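Local coordinates for KLLA0C04147p (Kluyveromyces lactis, PDB 5H2A), which probably binds and transfers sterols as an oxysterol-binding-protein relative, the piece here being its ankyrin-repeat domain, at residues D216-R224 against L258-D269. Sequence-based numbering, arbitrary orientation.
Sequences DHGGDPFKR and LEKAAREQSVID
The D220 carboxylate lies flat against the Q265 side-chain amide, yet no direct hydrogen bond joins 216-224 to 258-269. The two planes are 20° apart and stacked, with D220 OD1 3.3 Å from Q265 CG. Two waters make the polar links instead. One donates to G218 O and Q265 OE1. The other donates to D220 OD2 and D269 OD2 and bridges two carboxylates that are probably both charged, these oxygens being 5.1 Å apart. Q265 NE2 bonds D269 OD1 at 3.0 Å, one turn further along, which helps fix the rotation of the amide. The bend in the Q265 chain (chi2 64°) turns the amide over D220.

On the loop side, D220 OD1 accepts from F222 N at 2.8 Å, forming an Asx turn. A type I beta turn from D220 to K223 overlaps it. This loop follows helix 208-215 in the ankyrin-repeat domain, and helix 249-268 packs across it near the C-terminus. N188 holds the loop from elsewhere in the chain, through bonds to G218 O, D220 N and K223 NZ.

P221 and F222 make the apolar contacts. P221 CG rests on the helix backbone, 3.6 Å from A262 N, and also touches the A261 methyl. L258 and A261 also touch L215, so this helix face meets helix 208-215 as well. F222 lies alongside Q265, with F222 CD2 3.5 Å from Q265 CG. The ring and amide planes are nearly perpendicular. F222 CE1 meets A262 CB at 3.7 Å, while S266 OG and D269 OD2 lie at the ring edge.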
# COMPACT_ATOMS: atom_id res chain seq x y z
N ASP A 216 -18.58 1.96 -2.22
CA ASP A 216 -17.72 2.73 -1.33
C ASP A 216 -16.24 2.53 -1.59
O ASP A 216 -15.42 3.19 -0.93
CB ASP A 216 -18.03 2.40 0.13
CG ASP A 216 -19.38 2.91 0.57
OD1 ASP A 216 -19.96 3.76 -0.15
OD2 ASP A 216 -19.87 2.46 1.62
N HIS A 217 -15.86 1.66 -2.52
CA HIS A 217 -14.45 1.38 -2.76
C HIS A 217 -14.12 1.46 -4.24
O HIS A 217 -13.33 0.67 -4.77
CB HIS A 217 -14.06 0.03 -2.17
CG HIS A 217 -14.06 0.04 -0.67
ND1 HIS A 217 -15.21 -0.13 0.07
CD2 HIS A 217 -13.06 0.26 0.21
CE1 HIS A 217 -14.91 -0.04 1.36
NE2 HIS A 217 -13.61 0.18 1.47
N GLY A 218 -14.72 2.42 -4.94
CA GLY A 218 -14.32 2.74 -6.29
C GLY A 218 -15.13 2.11 -7.39
O GLY A 218 -14.81 2.33 -8.56
N GLY A 219 -16.16 1.32 -7.07
CA GLY A 219 -17.01 0.77 -8.10
C GLY A 219 -17.61 1.85 -8.97
O GLY A 219 -18.15 2.83 -8.45
N ASP A 220 -17.52 1.70 -10.29
CA ASP A 220 -17.89 2.76 -11.21
C ASP A 220 -19.24 2.46 -11.82
O ASP A 220 -19.35 1.54 -12.65
CB ASP A 220 -16.83 2.92 -12.30
CG ASP A 220 -17.11 4.07 -13.27
OD1 ASP A 220 -18.26 4.58 -13.31
OD2 ASP A 220 -16.18 4.48 -14.00
N PRO A 221 -20.30 3.21 -11.49
CA PRO A 221 -21.63 2.90 -12.04
C PRO A 221 -21.77 3.19 -13.52
O PRO A 221 -22.79 2.81 -14.11
CB PRO A 221 -22.56 3.79 -11.20
CG PRO A 221 -21.71 4.91 -10.76
CD PRO A 221 -20.33 4.34 -10.55
N PHE A 222 -20.79 3.85 -14.14
CA PHE A 222 -20.85 4.15 -15.56
C PHE A 222 -20.20 3.08 -16.43
O PHE A 222 -20.34 3.12 -17.65
CB PHE A 222 -20.17 5.50 -15.85
CG PHE A 222 -20.90 6.68 -15.26
CD1 PHE A 222 -22.28 6.71 -15.23
CD2 PHE A 222 -20.20 7.76 -14.74
CE1 PHE A 222 -22.97 7.80 -14.70
CE2 PHE A 222 -20.87 8.85 -14.19
CZ PHE A 222 -22.26 8.87 -14.18
N LYS A 223 -19.51 2.11 -15.82
CA LYS A 223 -18.89 1.05 -16.61
C LYS A 223 -19.95 0.09 -17.13
O LYS A 223 -20.71 -0.51 -16.35
CB LYS A 223 -17.83 0.32 -15.78
CG LYS A 223 -17.15 -0.82 -16.53
CD LYS A 223 -15.65 -0.65 -16.61
CE LYS A 223 -15.01 -1.80 -17.38
NZ LYS A 223 -13.55 -1.93 -17.08
N ARG A 224 -20.04 -0.02 -18.45
CA ARG A 224 -21.04 -0.90 -19.04
C ARG A 224 -20.52 -2.34 -19.05
O ARG A 224 -19.32 -2.60 -18.98
CB ARG A 224 -21.39 -0.45 -20.45
CG ARG A 224 -21.78 1.02 -20.51
CD ARG A 224 -22.18 1.47 -21.91
NE ARG A 224 -22.76 2.81 -21.84
CZ ARG A 224 -24.06 3.05 -21.69
NH1 ARG A 224 -24.91 2.04 -21.61
NH2 ARG A 224 -24.50 4.30 -21.62
N LEU A 258 -27.18 3.41 -6.67
CA LEU A 258 -26.51 3.57 -7.97
C LEU A 258 -26.64 5.00 -8.47
O LEU A 258 -25.70 5.53 -9.08
CB LEU A 258 -27.10 2.59 -8.98
CG LEU A 258 -26.69 1.13 -8.70
CD1 LEU A 258 -27.51 0.18 -9.55
CD2 LEU A 258 -25.19 0.98 -8.98
N GLU A 259 -27.78 5.64 -8.22
CA GLU A 259 -27.98 7.02 -8.64
C GLU A 259 -27.05 7.96 -7.88
O GLU A 259 -26.44 8.85 -8.48
CB GLU A 259 -29.44 7.42 -8.45
CG GLU A 259 -30.35 6.89 -9.53
CD GLU A 259 -31.85 7.08 -9.21
OE1 GLU A 259 -32.18 7.51 -8.08
OE2 GLU A 259 -32.68 6.79 -10.09
N LYS A 260 -26.91 7.75 -6.57
CA LYS A 260 -25.98 8.57 -5.80
C LYS A 260 -24.54 8.32 -6.23
O LYS A 260 -23.74 9.26 -6.33
CB LYS A 260 -26.17 8.29 -4.31
CG LYS A 260 -25.16 8.99 -3.42
CD LYS A 260 -25.07 8.31 -2.05
CE LYS A 260 -23.61 8.16 -1.60
NZ LYS A 260 -22.79 7.31 -2.54
N ALA A 261 -24.19 7.06 -6.50
CA ALA A 261 -22.83 6.76 -6.96
C ALA A 261 -22.55 7.42 -8.31
O ALA A 261 -21.43 7.88 -8.57
CB ALA A 261 -22.62 5.25 -7.04
N ALA A 262 -23.57 7.49 -9.18
CA ALA A 262 -23.40 8.10 -10.49
C ALA A 262 -23.14 9.60 -10.36
O ALA A 262 -22.32 10.15 -11.10
CB ALA A 262 -24.62 7.84 -11.36
N ARG A 263 -23.82 10.26 -9.41
CA ARG A 263 -23.56 11.68 -9.18
C ARG A 263 -22.13 11.89 -8.70
O ARG A 263 -21.43 12.79 -9.19
CB ARG A 263 -24.56 12.24 -8.16
CG ARG A 263 -25.99 12.37 -8.72
CD ARG A 263 -26.94 13.13 -7.77
NE ARG A 263 -27.16 12.44 -6.50
CZ ARG A 263 -28.15 11.58 -6.27
NH1 ARG A 263 -28.28 11.00 -5.08
NH2 ARG A 263 -29.01 11.28 -7.23
N GLU A 264 -21.67 11.07 -7.77
CA GLU A 264 -20.30 11.22 -7.27
C GLU A 264 -19.28 10.89 -8.36
O GLU A 264 -18.26 11.58 -8.49
CB GLU A 264 -20.12 10.34 -6.03
CG GLU A 264 -21.10 10.75 -4.92
CD GLU A 264 -21.09 9.81 -3.73
OE1 GLU A 264 -20.67 8.65 -3.87
OE2 GLU A 264 -21.53 10.24 -2.64
N GLN A 265 -19.57 9.88 -9.17
CA GLN A 265 -18.69 9.51 -10.28
C GLN A 265 -18.57 10.65 -11.29
O GLN A 265 -17.50 10.86 -11.88
CB GLN A 265 -19.22 8.25 -10.97
CG GLN A 265 -18.21 7.60 -11.90
CD GLN A 265 -17.00 7.08 -11.14
OE1 GLN A 265 -17.14 6.41 -10.12
NE2 GLN A 265 -15.81 7.42 -11.63
N SER A 266 -19.67 11.37 -11.53
CA SER A 266 -19.63 12.49 -12.47
C SER A 266 -18.61 13.54 -12.05
O SER A 266 -17.94 14.14 -12.90
CB SER A 266 -21.02 13.10 -12.60
OG SER A 266 -21.88 12.26 -13.33
N VAL A 267 -18.49 13.78 -10.74
CA VAL A 267 -17.51 14.74 -10.25
C VAL A 267 -16.09 14.22 -10.45
O VAL A 267 -15.21 14.94 -10.92
CB VAL A 267 -17.77 15.08 -8.77
CG1 VAL A 267 -16.72 16.06 -8.25
CG2 VAL A 267 -19.17 15.65 -8.58
N ILE A 268 -15.86 12.95 -10.09
CA ILE A 268 -14.54 12.34 -10.26
C ILE A 268 -14.08 12.45 -11.70
O ILE A 268 -12.92 12.79 -11.98
CB ILE A 268 -14.56 10.88 -9.77
CG1 ILE A 268 -14.87 10.81 -8.28
CG2 ILE A 268 -13.24 10.19 -10.09
CD1 ILE A 268 -15.27 9.42 -7.79
N ASP A 269 -14.98 12.16 -12.65
CA ASP A 269 -14.61 12.15 -14.06
C ASP A 269 -14.28 13.53 -14.64
O ASP A 269 -13.78 13.59 -15.77
CB ASP A 269 -15.73 11.50 -14.87
CG ASP A 269 -15.93 10.02 -14.51
OD1 ASP A 269 -15.10 9.48 -13.76
OD2 ASP A 269 -16.90 9.41 -14.99
O HOH W 1 -14.80 4.96 -9.60
O HOH W 2 -16.36 6.79 -15.42